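Local coordinates for protein aminoglycoside N(3)-acetyltransferase (PDB 6NP3) that transfers an acetyl group from acetyl-CoA to the N3 amine of 2-deoxystreptamine aminoglycosides such as gentamicin, probably conferring resistance to these antibiotics, at residues R183-S188 and D204-G209; P85-D90 and C111-H116; L15-G20 and E48-T53; E103-Y108 and A122-D127. One frame throughout, in Å; residues are numbered along the deposited sequence.

Contact 1 is the one that reaches the bound aminoglycoside directly, through Ser207 and Asn208 at the foot of a two-stranded hairpin. Contact 2, its centre about 21 Å away, touches it where CE1 of His116 lies 3.5 Å from OH of Tyr187; the Arg113 side chain remains about 10 Å from the ligand. Contacts 2 and 4 interlock along the chain, centres about 12 Å apart, and meet as neighbouring strands of the mixed sheet, with Arg112 N 2.8 Å from Ala123 O. Contact 3 lies across the chain's centre from contact 1, centres about 35 Å apart, and touches contact 4 through Pro52 and Pro126. Its Thr53 side chain is about 5 Å from the magnesium ion.

Contact 1 (R183-S188 and D204-G209); sequences RRVTYS and DWDSNG. With LLL ((2R,3R,4R,5R)-2-((1S,2S,3R,4S,6R)-4,6-diamino-3-((2R,3R,6S)-3-amino-6-(aminomethyl)-tetrahydro-2H-pyran-2-yloxy)-2-hydr oxycyclohexyloxy)-5-methyl-4-(methylamino)-tetrahydro-2H-pyran-3,5-diol), chain B.
The open end of the antiparallel hairpin 184-193/196-205 runs into the aminoglycoside pocket. Val185 and Asp204 form a hydrogen-bonded pair, Val185 N to Asp204 O at 2.9 Å and Asp204 N back to Val185 O at 3.0 Å, and Asp206 N extends the pairing to Arg183 O. Arg183 lies alongside Asp206 and grips it side-on: NE (3.0 Å) and NH2 both donate to the single oxygen OD2, near the guanidinium plane, while NH1 pairs with Asp212. Asp206 OD1 takes Asn208 N in an Asx turn within the type I turn 206-209, which presents Ser207 and Asn208 to gentamicin: Ser207 OG accepts from ligand N12 at 2.8 Å, and Asn208 uses both amide ends, OD1 from O52 (2.7 Å) and ND2 almost straight to O53 (176°). Arg184, also bonded to Ser203, stands its guanidinium upright over the Trp205 indole, NH1 above the ring centre, a cation-pi contact. Tyr187 and Val185 pack against helix 67-70, while Asp204 OD2 accepts from Ala140 N.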
loop_
_atom_site.group_PDB
_atom_site.type_symbol
_atom_site.label_atom_id
_atom_site.label_comp_id
_atom_site.label_asym_id
_atom_site.label_seq_id
_atom_site.Cartn_x
_atom_site.Cartn_y
_atom_site.Cartn_z
ATOM N N ARG A 183 -9.223 -12.637 -12.475
ATOM C CA ARG A 183 -8.183 -12.286 -13.420
ATOM C C ARG A 183 -6.804 -12.395 -12.797
ATOM O O ARG A 183 -6.579 -12.005 -11.642
ATOM C CB ARG A 183 -8.391 -10.843 -13.876
ATOM C CG ARG A 183 -9.626 -10.654 -14.710
ATOM C CD ARG A 183 -9.951 -9.191 -14.889
ATOM N NE ARG A 183 -8.870 -8.410 -15.481
ATOM C CZ ARG A 183 -8.816 -8.062 -16.760
ATOM N NH1 ARG A 183 -9.769 -8.450 -17.600
ATOM N NH2 ARG A 183 -7.800 -7.337 -17.216
ATOM N N ARG A 184 -5.874 -12.902 -13.597
ATOM C CA ARG A 184 -4.466 -12.978 -13.265
ATOM C C ARG A 184 -3.648 -12.254 -14.327
ATOM O O ARG A 184 -4.101 -12.010 -15.451
ATOM C CB ARG A 184 -4.006 -14.429 -13.075
ATOM C CG ARG A 184 -4.705 -15.076 -11.895
ATOM C CD ARG A 184 -4.284 -16.489 -11.669
ATOM N NE ARG A 184 -2.875 -16.634 -11.321
ATOM C CZ ARG A 184 -2.384 -16.438 -10.102
ATOM N NH1 ARG A 184 -3.173 -16.016 -9.123
ATOM N NH2 ARG A 184 -1.090 -16.600 -9.871
ATOM N N VAL A 185 -2.448 -11.858 -13.928
ATOM C CA VAL A 185 -1.503 -11.186 -14.806
ATOM C C VAL A 185 -0.175 -11.915 -14.707
ATOM O O VAL A 185 0.148 -12.525 -13.683
ATOM C CB VAL A 185 -1.293 -9.695 -14.451
ATOM C CG1 VAL A 185 -2.513 -8.882 -14.791
ATOM C CG2 VAL A 185 -0.910 -9.510 -12.986
ATOM N N THR A 186 0.606 -11.836 -15.778
ATOM C CA THR A 186 1.982 -12.308 -15.776
ATOM C C THR A 186 2.911 -11.130 -16.053
ATOM O O THR A 186 2.641 -10.315 -16.937
ATOM C CB THR A 186 2.172 -13.417 -16.825
ATOM O OG1 THR A 186 1.406 -14.573 -16.453
ATOM C CG2 THR A 186 3.638 -13.799 -16.966
ATOM N N TYR A 187 3.971 -11.002 -15.267
ATOM C CA TYR A 187 4.943 -9.940 -15.482
ATOM C C TYR A 187 6.287 -10.426 -14.972
ATOM O O TYR A 187 6.386 -11.484 -14.350
ATOM C CB TYR A 187 4.485 -8.635 -14.844
ATOM C CG TYR A 187 4.140 -8.710 -13.378
ATOM C CD1 TYR A 187 5.122 -8.629 -12.416
ATOM C CD2 TYR A 187 2.826 -8.823 -12.959
ATOM C CE1 TYR A 187 4.800 -8.673 -11.055
ATOM C CE2 TYR A 187 2.497 -8.852 -11.618
ATOM C CZ TYR A 187 3.491 -8.808 -10.679
ATOM O OH TYR A 187 3.184 -8.828 -9.334
ATOM N N SER A 188 7.324 -9.633 -15.235
ATOM C CA SER A 188 8.688 -9.982 -14.889
ATOM C C SER A 188 9.342 -8.825 -14.168
ATOM O O SER A 188 9.173 -7.667 -14.559
ATOM C CB SER A 188 9.499 -10.284 -16.150
ATOM O OG SER A 188 8.938 -11.372 -16.869
ATOM N N ASP A 204 0.179 -13.424 -10.861
ATOM C CA ASP A 204 -0.463 -13.047 -9.608
ATOM C C ASP A 204 -1.852 -12.543 -9.960
ATOM O O ASP A 204 -2.194 -12.396 -11.131
ATOM C CB ASP A 204 0.365 -12.000 -8.835
ATOM C CG ASP A 204 0.238 -12.131 -7.319
ATOM O OD1 ASP A 204 -0.799 -12.683 -6.837
ATOM O OD2 ASP A 204 1.171 -11.655 -6.631
ATOM N N TRP A 205 -2.654 -12.292 -8.937
ATOM C CA TRP A 205 -3.950 -11.677 -9.183
ATOM C C TRP A 205 -3.794 -10.308 -9.835
ATOM O O TRP A 205 -2.879 -9.546 -9.503
ATOM C CB TRP A 205 -4.745 -11.575 -7.876
ATOM C CG TRP A 205 -4.816 -12.896 -7.164
ATOM C CD1 TRP A 205 -4.216 -13.225 -6.006
ATOM C CD2 TRP A 205 -5.480 -14.075 -7.622
ATOM N NE1 TRP A 205 -4.486 -14.525 -5.679
ATOM C CE2 TRP A 205 -5.266 -15.069 -6.662
ATOM C CE3 TRP A 205 -6.238 -14.385 -8.744
ATOM C CZ2 TRP A 205 -5.775 -16.353 -6.798
ATOM C CZ3 TRP A 205 -6.729 -15.675 -8.874
ATOM C CH2 TRP A 205 -6.494 -16.630 -7.912
ATOM N N ASP A 206 -4.716 -9.964 -10.725
ATOM C CA ASP A 206 -4.690 -8.652 -11.363
ATOM C C ASP A 206 -5.047 -7.593 -10.325
ATOM O O ASP A 206 -6.174 -7.568 -9.819
ATOM C CB ASP A 206 -5.665 -8.663 -12.534
ATOM C CG ASP A 206 -5.557 -7.454 -13.410
ATOM O OD1 ASP A 206 -4.904 -6.459 -13.007
ATOM O OD2 ASP A 206 -6.125 -7.557 -14.549
ATOM N N SER A 207 -4.091 -6.713 -10.003
ATOM C CA SER A 207 -4.367 -5.636 -9.053
ATOM C C SER A 207 -5.050 -4.437 -9.693
ATOM O O SER A 207 -5.312 -3.449 -8.999
ATOM C CB SER A 207 -3.112 -5.199 -8.297
ATOM O OG SER A 207 -2.211 -4.549 -9.158
ATOM N N ASN A 208 -5.335 -4.509 -10.996
ATOM C CA ASN A 208 -6.093 -3.490 -11.707
ATOM C C ASN A 208 -7.499 -3.955 -12.081
ATOM O O ASN A 208 -8.075 -3.493 -13.070
ATOM C CB ASN A 208 -5.325 -3.012 -12.932
ATOM C CG ASN A 208 -4.180 -2.141 -12.556
ATOM O OD1 ASN A 208 -4.342 -1.164 -11.826
ATOM N ND2 ASN A 208 -3.013 -2.499 -13.006
ATOM N N GLY A 209 -8.062 -4.857 -11.290
ATOM C CA GLY A 209 -9.416 -5.345 -11.483
ATOM C C GLY A 209 -9.465 -6.853 -11.360
ATOM O O GLY A 209 -8.990 -7.561 -12.243
HETATM C C11 LLL B . -4.827 2.433 -9.667
HETATM O O11 LLL B . -4.545 1.629 -8.492
HETATM C C21 LLL B . -5.245 3.817 -9.174
HETATM N N21 LLL B . -4.236 4.259 -8.218
HETATM C C31 LLL B . -6.518 3.731 -8.417
HETATM C C41 LLL B . -7.591 3.188 -9.346
HETATM C C51 LLL B . -7.122 1.836 -9.871
HETATM O O51 LLL B . -5.877 1.953 -10.500
HETATM C C61 LLL B . -8.102 1.297 -10.891
HETATM N N61 LLL B . -7.601 0.009 -11.370
HETATM C C12 LLL B . -1.553 -1.284 -7.910
HETATM N N12 LLL B . -0.749 -2.498 -7.876
HETATM C C22 LLL B . -2.909 -1.495 -7.238
HETATM C C32 LLL B . -3.639 -0.166 -7.253
HETATM N N32 LLL B . -4.938 -0.322 -6.593
HETATM C C42 LLL B . -3.891 0.368 -8.663
HETATM C C52 LLL B . -2.561 0.454 -9.415
HETATM O O52 LLL B . -2.833 0.763 -10.762
HETATM C C62 LLL B . -1.777 -0.842 -9.361
HETATM O O62 LLL B . -0.506 -0.613 -9.942
HETATM C C13 LLL B . -0.082 -1.504 -10.976
HETATM C C23 LLL B . 1.440 -1.576 -10.885
HETATM O O23 LLL B . 1.783 -1.960 -9.569
HETATM C C33 LLL B . 2.064 -0.192 -11.141
HETATM N N33 LLL B . 3.540 -0.301 -11.162
HETATM C C43 LLL B . 1.540 0.342 -12.490
HETATM O O43 LLL B . 2.118 -0.463 -13.498
HETATM C C53 LLL B . 0.010 0.264 -12.540
HETATM O O53 LLL B . -0.474 -1.033 -12.280
HETATM C C83 LLL B . 1.947 1.808 -12.676
HETATM C C93 LLL B . 4.154 0.662 -10.223
HETATM O O HOH W 1 -1.246 -15.588 -7.056
HETATM O O HOH W 2 -5.693 -9.690 -16.361
HETATM O O HOH W 3 3.509 -10.979 -7.616
#

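Contact 2 (P85-D90 and C111-H116); sequences PAFDPD and CRRSAH. Unlike the reference sequence in segment 111-116: Ser114 (reference Thr).
A loop-to-edge-strand contact joins residues 85-90, which follow helix 78-83, to the outermost strand 112-113 of the mixed sheet and the loop after it. Arg113 carries it. With CG anti to the backbone N (chi1 178°) and a bend at chi2 its chain reaches toward the loop, and Arg113 CG lies 3.7 Å from Pro89 CB. The guanidinium meets the Phe87 ring almost perpendicularly, the planes 86° apart: the ring comes edge-on over one guanidinium face, with Phe87 CE1 3.8 Å from Arg113 NH2, so this is not a cation-pi stack. On the other side of CZ, Phe87 CE2 meets Ser114 O edge-on at 3.6 Å. Arg113 NH1 makes a weak, bent bond to Pro89 O (3.0 Å, 128°). Firmer partners lie outside: Ala92 O for NH1, Ser61 O for NH2 and Ser120 OG for NE, which together fix the group's rotation. Phe87 meets Trp62 edge-to-face and its backbone bonds to Pro190 of strand 184-193, while strand 112-113 lies beside strand 121-124 and Arg112 leans on helix 128-132.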
loop_
_atom_site.group_PDB
_atom_site.type_symbol
_atom_site.label_atom_id
_atom_site.label_comp_id
_atom_site.label_asym_id
_atom_site.label_seq_id
_atom_site.Cartn_x
_atom_site.Cartn_y
_atom_site.Cartn_z
ATOM N N PRO A 85 17.501 -1.738 -14.832
ATOM C CA PRO A 85 18.189 -1.852 -13.545
ATOM C C PRO A 85 17.536 -2.908 -12.668
ATOM O O PRO A 85 16.307 -2.990 -12.577
ATOM C CB PRO A 85 18.015 -0.459 -12.924
ATOM C CG PRO A 85 16.828 0.121 -13.570
ATOM C CD PRO A 85 16.860 -0.425 -14.999
ATOM N N ALA A 86 18.356 -3.726 -12.025
ATOM C CA ALA A 86 17.831 -4.575 -10.964
ATOM C C ALA A 86 17.252 -3.736 -9.829
ATOM O O ALA A 86 17.757 -2.656 -9.506
ATOM C CB ALA A 86 18.918 -5.480 -10.393
ATOM N N PHE A 87 16.152 -4.225 -9.243
ATOM C CA PHE A 87 15.571 -3.579 -8.068
ATOM C C PHE A 87 16.554 -3.636 -6.910
ATOM O O PHE A 87 16.952 -4.717 -6.470
ATOM C CB PHE A 87 14.264 -4.263 -7.677
ATOM C CG PHE A 87 13.608 -3.678 -6.449
ATOM C CD1 PHE A 87 13.061 -2.408 -6.470
ATOM C CD2 PHE A 87 13.499 -4.423 -5.288
ATOM C CE1 PHE A 87 12.443 -1.896 -5.365
ATOM C CE2 PHE A 87 12.861 -3.881 -4.163
ATOM C CZ PHE A 87 12.342 -2.638 -4.235
ATOM N N ASP A 88 16.947 -2.477 -6.418
ATOM C CA ASP A 88 17.856 -2.395 -5.280
ATOM C C ASP A 88 17.084 -1.717 -4.158
ATOM O O ASP A 88 16.816 -0.506 -4.251
ATOM C CB ASP A 88 19.083 -1.568 -5.659
ATOM C CG ASP A 88 20.115 -1.527 -4.561
ATOM O OD1 ASP A 88 19.749 -1.816 -3.399
ATOM O OD2 ASP A 88 21.283 -1.191 -4.863
ATOM N N PRO A 89 16.656 -2.457 -3.124
ATOM C CA PRO A 89 15.740 -1.868 -2.134
ATOM C C PRO A 89 16.322 -0.670 -1.419
ATOM O O PRO A 89 15.569 0.213 -0.987
ATOM C CB PRO A 89 15.468 -3.036 -1.170
ATOM C CG PRO A 89 16.569 -4.019 -1.402
ATOM C CD PRO A 89 16.896 -3.891 -2.860
ATOM N N ASP A 90 17.652 -0.591 -1.307
ATOM C CA ASP A 90 18.265 0.525 -0.601
ATOM C C ASP A 90 18.257 1.811 -1.417
ATOM O O ASP A 90 18.393 2.898 -0.841
ATOM C CB ASP A 90 19.705 0.182 -0.183
ATOM C CG ASP A 90 19.776 -0.994 0.786
ATOM O OD1 ASP A 90 18.948 -1.063 1.717
ATOM O OD2 ASP A 90 20.679 -1.846 0.630
ATOM N N CYS A 111 14.173 2.719 8.028
ATOM C CA CYS A 111 13.074 2.125 7.279
ATOM C C CYS A 111 13.551 0.821 6.662
ATOM O O CYS A 111 14.669 0.729 6.147
ATOM C CB CYS A 111 12.596 3.089 6.193
ATOM S SG CYS A 111 11.119 2.593 5.406
ATOM N N ARG A 112 12.702 -0.196 6.714
ATOM C CA ARG A 112 12.959 -1.435 6.014
ATOM C C ARG A 112 12.096 -1.493 4.760
ATOM O O ARG A 112 11.021 -0.890 4.690
ATOM C CB ARG A 112 12.651 -2.617 6.923
ATOM C CG ARG A 112 13.426 -2.607 8.215
ATOM C CD ARG A 112 14.929 -2.700 8.016
ATOM N NE ARG A 112 15.535 -3.055 9.293
ATOM C CZ ARG A 112 15.892 -4.289 9.636
ATOM N NH1 ARG A 112 15.748 -5.295 8.783
ATOM N NH2 ARG A 112 16.417 -4.512 10.830
ATOM N N ARG A 113 12.561 -2.247 3.769
ATOM C CA ARG A 113 11.919 -2.276 2.458
ATOM C C ARG A 113 11.710 -3.709 1.998
ATOM O O ARG A 113 12.637 -4.520 2.075
ATOM C CB ARG A 113 12.797 -1.544 1.430
ATOM C CG ARG A 113 12.297 -1.509 -0.016
ATOM C CD ARG A 113 11.645 -0.209 -0.272
ATOM N NE ARG A 113 11.197 0.124 -1.622
ATOM C CZ ARG A 113 11.840 0.922 -2.468
ATOM N NH1 ARG A 113 13.056 1.412 -2.181
ATOM N NH2 ARG A 113 11.229 1.241 -3.614
ATOM N N SER A 114 10.518 -4.015 1.484
ATOM C CA SER A 114 10.257 -5.375 1.038
ATOM C C SER A 114 10.850 -5.624 -0.347
ATOM O O SER A 114 11.078 -4.708 -1.137
ATOM C CB SER A 114 8.772 -5.702 1.083
ATOM O OG SER A 114 8.091 -5.212 -0.064
ATOM N N ALA A 115 11.031 -6.901 -0.639
ATOM C CA ALA A 115 11.773 -7.384 -1.793
ATOM C C ALA A 115 10.973 -7.467 -3.088
ATOM O O ALA A 115 11.570 -7.758 -4.130
ATOM C CB ALA A 115 12.323 -8.774 -1.462
ATOM N N HIS A 116 9.665 -7.319 -3.060
ATOM C CA HIS A 116 8.866 -7.393 -4.277
ATOM C C HIS A 116 8.955 -6.068 -5.009
ATOM O O HIS A 116 8.522 -5.040 -4.481
ATOM C CB HIS A 116 7.432 -7.691 -3.891
ATOM C CG HIS A 116 6.570 -8.095 -5.025
ATOM N ND1 HIS A 116 6.376 -7.324 -6.150
ATOM C CD2 HIS A 116 5.808 -9.201 -5.175
ATOM C CE1 HIS A 116 5.527 -7.952 -6.942
ATOM N NE2 HIS A 116 5.158 -9.083 -6.366
#

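Contact 3 (L15-G20 and E48-T53); sequences LGVRSG and EAVGPT
Val17 and the last turn of helix 39-50 supply the apolar part of this contact. CG1 of Val17, anti to the backbone N (chi1 -180°), reaches both Ala49 CB at 3.9 Å and Val50 CG1 at 4.1 Å, so one methyl bridges two successive helix residues. The Val17 and Val50 side chains cross at a slant, and only their CG1 branches come close.

The polar part is made by backbone. Gly20 N donates to Val50 O at 2.7 Å in a nearly straight bond (172°). The same oxygen receives a CA-H...O contact from Ser19 CA at 3.5 Å. Val50 O thus gains a donor from residues 15-20 just where the helix stops. The preceding carbonyl, Ala49 O, is taken by Arg13 NH1, which also binds Val17 O and so ties the two segments together from outside.

Glycines shape both chains. Gly16 closes helix 5-15 in a Schellman motif, and Gly51 leaves helix 39-50 with positive phi. Gly20, also at positive phi, places its CA 3.3 Å from Thr53 OG1.

The contact therefore joins the loop between helix 5-15 and strand 22-27 to the end of helix 39-50. Ala49 also packs on Leu12 of helix 5-15, and Val17 on Leu248 of strand 244-250.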
loop_
_atom_site.group_PDB
_atom_site.type_symbol
_atom_site.label_atom_id
_atom_site.label_comp_id
_atom_site.label_asym_id
_atom_site.label_seq_id
_atom_site.Cartn_x
_atom_site.Cartn_y
_atom_site.Cartn_z
ATOM N N LEU A 15 -8.105 11.834 15.935
ATOM C CA LEU A 15 -8.706 10.878 15.020
ATOM C C LEU A 15 -8.687 9.464 15.572
ATOM O O LEU A 15 -9.439 8.603 15.095
ATOM C CB LEU A 15 -7.910 10.932 13.726
ATOM C CG LEU A 15 -8.517 10.228 12.527
ATOM C CD1 LEU A 15 -9.786 10.919 12.078
ATOM C CD2 LEU A 15 -7.495 10.180 11.405
ATOM N N GLY A 16 -7.823 9.197 16.544
ATOM C CA GLY A 16 -7.795 7.906 17.185
ATOM C C GLY A 16 -6.496 7.153 17.036
ATOM O O GLY A 16 -6.416 6.014 17.476
ATOM N N VAL A 17 -5.469 7.756 16.461
ATOM C CA VAL A 17 -4.166 7.111 16.466
ATOM C C VAL A 17 -3.588 7.131 17.871
ATOM O O VAL A 17 -3.574 8.170 18.542
ATOM C CB VAL A 17 -3.219 7.825 15.508
ATOM C CG1 VAL A 17 -1.864 7.131 15.524
ATOM C CG2 VAL A 17 -3.764 7.809 14.085
ATOM N N ARG A 18 -3.153 5.976 18.346
ATOM C CA ARG A 18 -2.626 5.815 19.685
ATOM C C ARG A 18 -1.201 5.293 19.634
ATOM O O ARG A 18 -0.791 4.600 18.691
ATOM C CB ARG A 18 -3.472 4.830 20.473
ATOM C CG ARG A 18 -4.893 5.310 20.727
ATOM C CD ARG A 18 -4.913 6.495 21.689
ATOM N NE ARG A 18 -6.234 7.094 21.858
ATOM C CZ ARG A 18 -6.687 8.133 21.167
ATOM N NH1 ARG A 18 -5.953 8.689 20.223
ATOM N NH2 ARG A 18 -7.895 8.605 21.411
ATOM N N SER A 19 -0.434 5.639 20.667
ATOM C CA SER A 19 0.897 5.079 20.824
ATOM C C SER A 19 0.822 3.562 20.745
ATOM O O SER A 19 -0.051 2.930 21.351
ATOM C CB SER A 19 1.505 5.529 22.157
ATOM O OG SER A 19 1.679 6.938 22.191
ATOM N N GLY A 20 1.728 2.988 19.965
ATOM C CA GLY A 20 1.767 1.566 19.764
ATOM C C GLY A 20 1.019 1.069 18.546
ATOM O O GLY A 20 1.119 -0.116 18.220
ATOM N N GLU A 48 5.746 10.171 15.356
ATOM C CA GLU A 48 5.534 10.582 16.735
ATOM C C GLU A 48 4.198 10.068 17.264
ATOM O O GLU A 48 4.091 9.648 18.419
ATOM C CB GLU A 48 5.582 12.104 16.803
ATOM C CG GLU A 48 5.423 12.623 18.203
ATOM C CD GLU A 48 5.844 14.065 18.351
ATOM O OE1 GLU A 48 5.128 14.810 19.040
ATOM O OE2 GLU A 48 6.881 14.440 17.779
ATOM N N ALA A 49 3.161 10.083 16.419
ATOM C CA ALA A 49 1.844 9.637 16.863
ATOM C C ALA A 49 1.823 8.149 17.216
ATOM O O ALA A 49 1.187 7.753 18.201
ATOM C CB ALA A 49 0.772 9.955 15.823
ATOM N N VAL A 50 2.495 7.303 16.433
ATOM C CA VAL A 50 2.521 5.874 16.762
ATOM C C VAL A 50 3.533 5.564 17.859
ATOM O O VAL A 50 3.446 4.507 18.498
ATOM C CB VAL A 50 2.706 4.962 15.538
ATOM C CG1 VAL A 50 1.578 5.236 14.528
ATOM C CG2 VAL A 50 4.066 5.125 14.946
ATOM N N GLY A 51 4.464 6.471 18.120
ATOM C CA GLY A 51 5.389 6.316 19.220
ATOM C C GLY A 51 6.472 5.293 18.959
ATOM O O GLY A 51 6.515 4.622 17.925
ATOM N N PRO A 52 7.396 5.173 19.909
ATOM C CA PRO A 52 8.526 4.249 19.726
ATOM C C PRO A 52 8.163 2.769 19.729
ATOM O O PRO A 52 8.999 1.964 19.306
ATOM C CB PRO A 52 9.466 4.607 20.886
ATOM C CG PRO A 52 8.571 5.176 21.913
ATOM C CD PRO A 52 7.485 5.925 21.170
ATOM N N THR A 53 6.952 2.382 20.118
ATOM C CA THR A 53 6.536 0.995 19.946
ATOM C C THR A 53 5.588 0.815 18.769
ATOM O O THR A 53 5.198 -0.311 18.482
ATOM C CB THR A 53 5.846 0.454 21.202
ATOM O OG1 THR A 53 4.575 1.114 21.355
ATOM C CG2 THR A 53 6.660 0.689 22.446
#

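Contact 4 (E103-Y108 and A122-D127); sequences EFIRTY and AAIGPD
Ile124 is the main bump, and the end of helix 101-106 with the residue two beyond it forms the hollow that receives it. Its side chain is extended, CG1 anti to the carbonyl carbon (chi1 -64°) and chi2 162°, so that CD1 projects from strand 121-124 into a notch with three walls. Ile124 CD1 lies 3.7 Å from Tyr108 CB, 3.8 Å from Ile105 O and 4.0 Å from Ile105 CG2. The Tyr108 side chain crosses Ile124 at about a right angle; its ring meets CD1 obliquely through CG and CD2, while CG2 of Ile124 brushes CD2 of Tyr108 at 4.2 Å.

Two residues earlier, on the same face of the strand, Ala122 makes a smaller bump. Ala122 CB rests against both Ile105 CG2 (4.3 Å) and Arg106 CB (4.2 Å). The small methyl lets the helix come near, with the Arg106 and Ala122 CA atoms 5.7 Å apart. Beyond CB, Arg106 turns back along its own helix, where NE and NH2 grip Glu103 side-on, one nitrogen to each carboxylate oxygen; Glu103 OE2 also accepts from Ala94 N. Ala123, pointing the other way, packs on helix 128-132.

No hydrogen bond crosses between the two segments. Their contact is almost wholly apolar, consistent with fit by shape rather than by polar bonds, while the charges of Arg106 and Glu103 are paired with each other on the helix.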
loop_
_atom_site.group_PDB
_atom_site.type_symbol
_atom_site.label_atom_id
_atom_site.label_comp_id
_atom_site.label_asym_id
_atom_site.label_seq_id
_atom_site.Cartn_x
_atom_site.Cartn_y
_atom_site.Cartn_z
ATOM N N GLU A 103 8.251 8.478 -0.914
ATOM C CA GLU A 103 9.703 8.575 -1.018
ATOM C C GLU A 103 10.316 9.091 0.276
ATOM O O GLU A 103 11.425 8.686 0.629
ATOM C CB GLU A 103 10.062 9.434 -2.234
ATOM C CG GLU A 103 11.551 9.658 -2.466
ATOM C CD GLU A 103 12.305 8.406 -2.881
ATOM O OE1 GLU A 103 13.525 8.516 -3.163
ATOM O OE2 GLU A 103 11.706 7.299 -2.937
ATOM N N PHE A 104 9.595 9.954 1.002
ATOM C CA PHE A 104 10.062 10.411 2.305
ATOM C C PHE A 104 9.993 9.284 3.323
ATOM O O PHE A 104 10.897 9.132 4.145
ATOM C CB PHE A 104 9.234 11.606 2.787
ATOM C CG PHE A 104 9.423 12.845 1.962
ATOM C CD1 PHE A 104 8.702 13.036 0.802
ATOM C CD2 PHE A 104 10.347 13.806 2.332
ATOM C CE1 PHE A 104 8.891 14.165 0.022
ATOM C CE2 PHE A 104 10.534 14.938 1.568
ATOM C CZ PHE A 104 9.813 15.124 0.416
ATOM N N ILE A 105 8.923 8.488 3.302
ATOM C CA ILE A 105 8.847 7.345 4.209
ATOM C C ILE A 105 10.004 6.382 3.962
ATOM O O ILE A 105 10.706 5.953 4.887
ATOM C CB ILE A 105 7.477 6.649 4.070
ATOM C CG1 ILE A 105 6.354 7.577 4.557
ATOM C CG2 ILE A 105 7.473 5.339 4.846
ATOM C CD1 ILE A 105 4.951 7.011 4.400
ATOM N N ARG A 106 10.197 5.989 2.710
ATOM C CA ARG A 106 11.143 4.917 2.459
ATOM C C ARG A 106 12.590 5.329 2.724
ATOM O O ARG A 106 13.416 4.468 3.029
ATOM C CB ARG A 106 10.954 4.340 1.055
ATOM C CG ARG A 106 11.528 5.167 -0.064
ATOM C CD ARG A 106 12.862 4.614 -0.548
ATOM N NE ARG A 106 13.425 5.468 -1.583
ATOM C CZ ARG A 106 14.704 5.484 -1.915
ATOM N NH1 ARG A 106 15.530 4.610 -1.367
ATOM N NH2 ARG A 106 15.130 6.329 -2.841
ATOM N N THR A 107 12.918 6.619 2.626
ATOM C CA THR A 107 14.264 7.100 2.941
ATOM C C THR A 107 14.465 7.445 4.416
ATOM O O THR A 107 15.559 7.881 4.800
ATOM C CB THR A 107 14.620 8.318 2.068
ATOM O OG1 THR A 107 13.647 9.349 2.245
ATOM C CG2 THR A 107 14.724 7.920 0.603
ATOM N N TYR A 108 13.453 7.276 5.249
ATOM C CA TYR A 108 13.613 7.573 6.665
ATOM C C TYR A 108 14.655 6.641 7.272
ATOM O O TYR A 108 14.678 5.440 6.977
ATOM C CB TYR A 108 12.280 7.377 7.377
ATOM C CG TYR A 108 12.269 7.930 8.769
ATOM C CD1 TYR A 108 12.128 9.293 8.970
ATOM C CD2 TYR A 108 12.409 7.102 9.877
ATOM C CE1 TYR A 108 12.130 9.829 10.228
ATOM C CE2 TYR A 108 12.403 7.636 11.153
ATOM C CZ TYR A 108 12.257 8.998 11.305
ATOM O OH TYR A 108 12.251 9.545 12.565
ATOM N N ALA A 122 7.267 -0.446 2.537
ATOM C CA ALA A 122 8.242 0.150 3.434
ATOM C C ALA A 122 7.663 0.140 4.836
ATOM O O ALA A 122 6.479 0.409 5.007
ATOM C CB ALA A 122 8.528 1.582 3.004
ATOM N N ALA A 123 8.495 -0.168 5.833
ATOM C CA ALA A 123 8.033 -0.173 7.204
ATOM C C ALA A 123 9.036 0.476 8.132
ATOM O O ALA A 123 10.249 0.249 8.027
ATOM C CB ALA A 123 7.772 -1.585 7.718
ATOM N N ILE A 124 8.495 1.211 9.093
ATOM C CA ILE A 124 9.266 1.872 10.141
ATOM C C ILE A 124 8.706 1.402 11.476
ATOM O O ILE A 124 7.490 1.474 11.698
ATOM C CB ILE A 124 9.139 3.403 10.047
ATOM C CG1 ILE A 124 9.747 3.916 8.743
ATOM C CG2 ILE A 124 9.833 4.073 11.225
ATOM C CD1 ILE A 124 9.337 5.274 8.346
ATOM N N GLY A 125 9.580 0.975 12.379
ATOM C CA GLY A 125 9.203 0.639 13.735
ATOM C C GLY A 125 9.786 -0.685 14.165
ATOM O O GLY A 125 10.451 -1.379 13.383
ATOM N N PRO A 126 9.561 -1.066 15.419
ATOM C CA PRO A 126 10.224 -2.266 15.943
ATOM C C PRO A 126 9.876 -3.536 15.210
ATOM O O PRO A 126 10.652 -4.496 15.243
ATOM C CB PRO A 126 9.792 -2.310 17.411
ATOM C CG PRO A 126 9.482 -0.887 17.751
ATOM C CD PRO A 126 8.856 -0.320 16.470
ATOM N N ASP A 127 8.707 -3.607 14.579
ATOM C CA ASP A 127 8.274 -4.816 13.890
ATOM C C ASP A 127 8.501 -4.732 12.387
ATOM O O ASP A 127 8.008 -5.576 11.630
ATOM C CB ASP A 127 6.804 -5.089 14.199
ATOM C CG ASP A 127 6.536 -5.256 15.677
ATOM O OD1 ASP A 127 7.310 -5.931 16.372
ATOM O OD2 ASP A 127 5.555 -4.680 16.178
#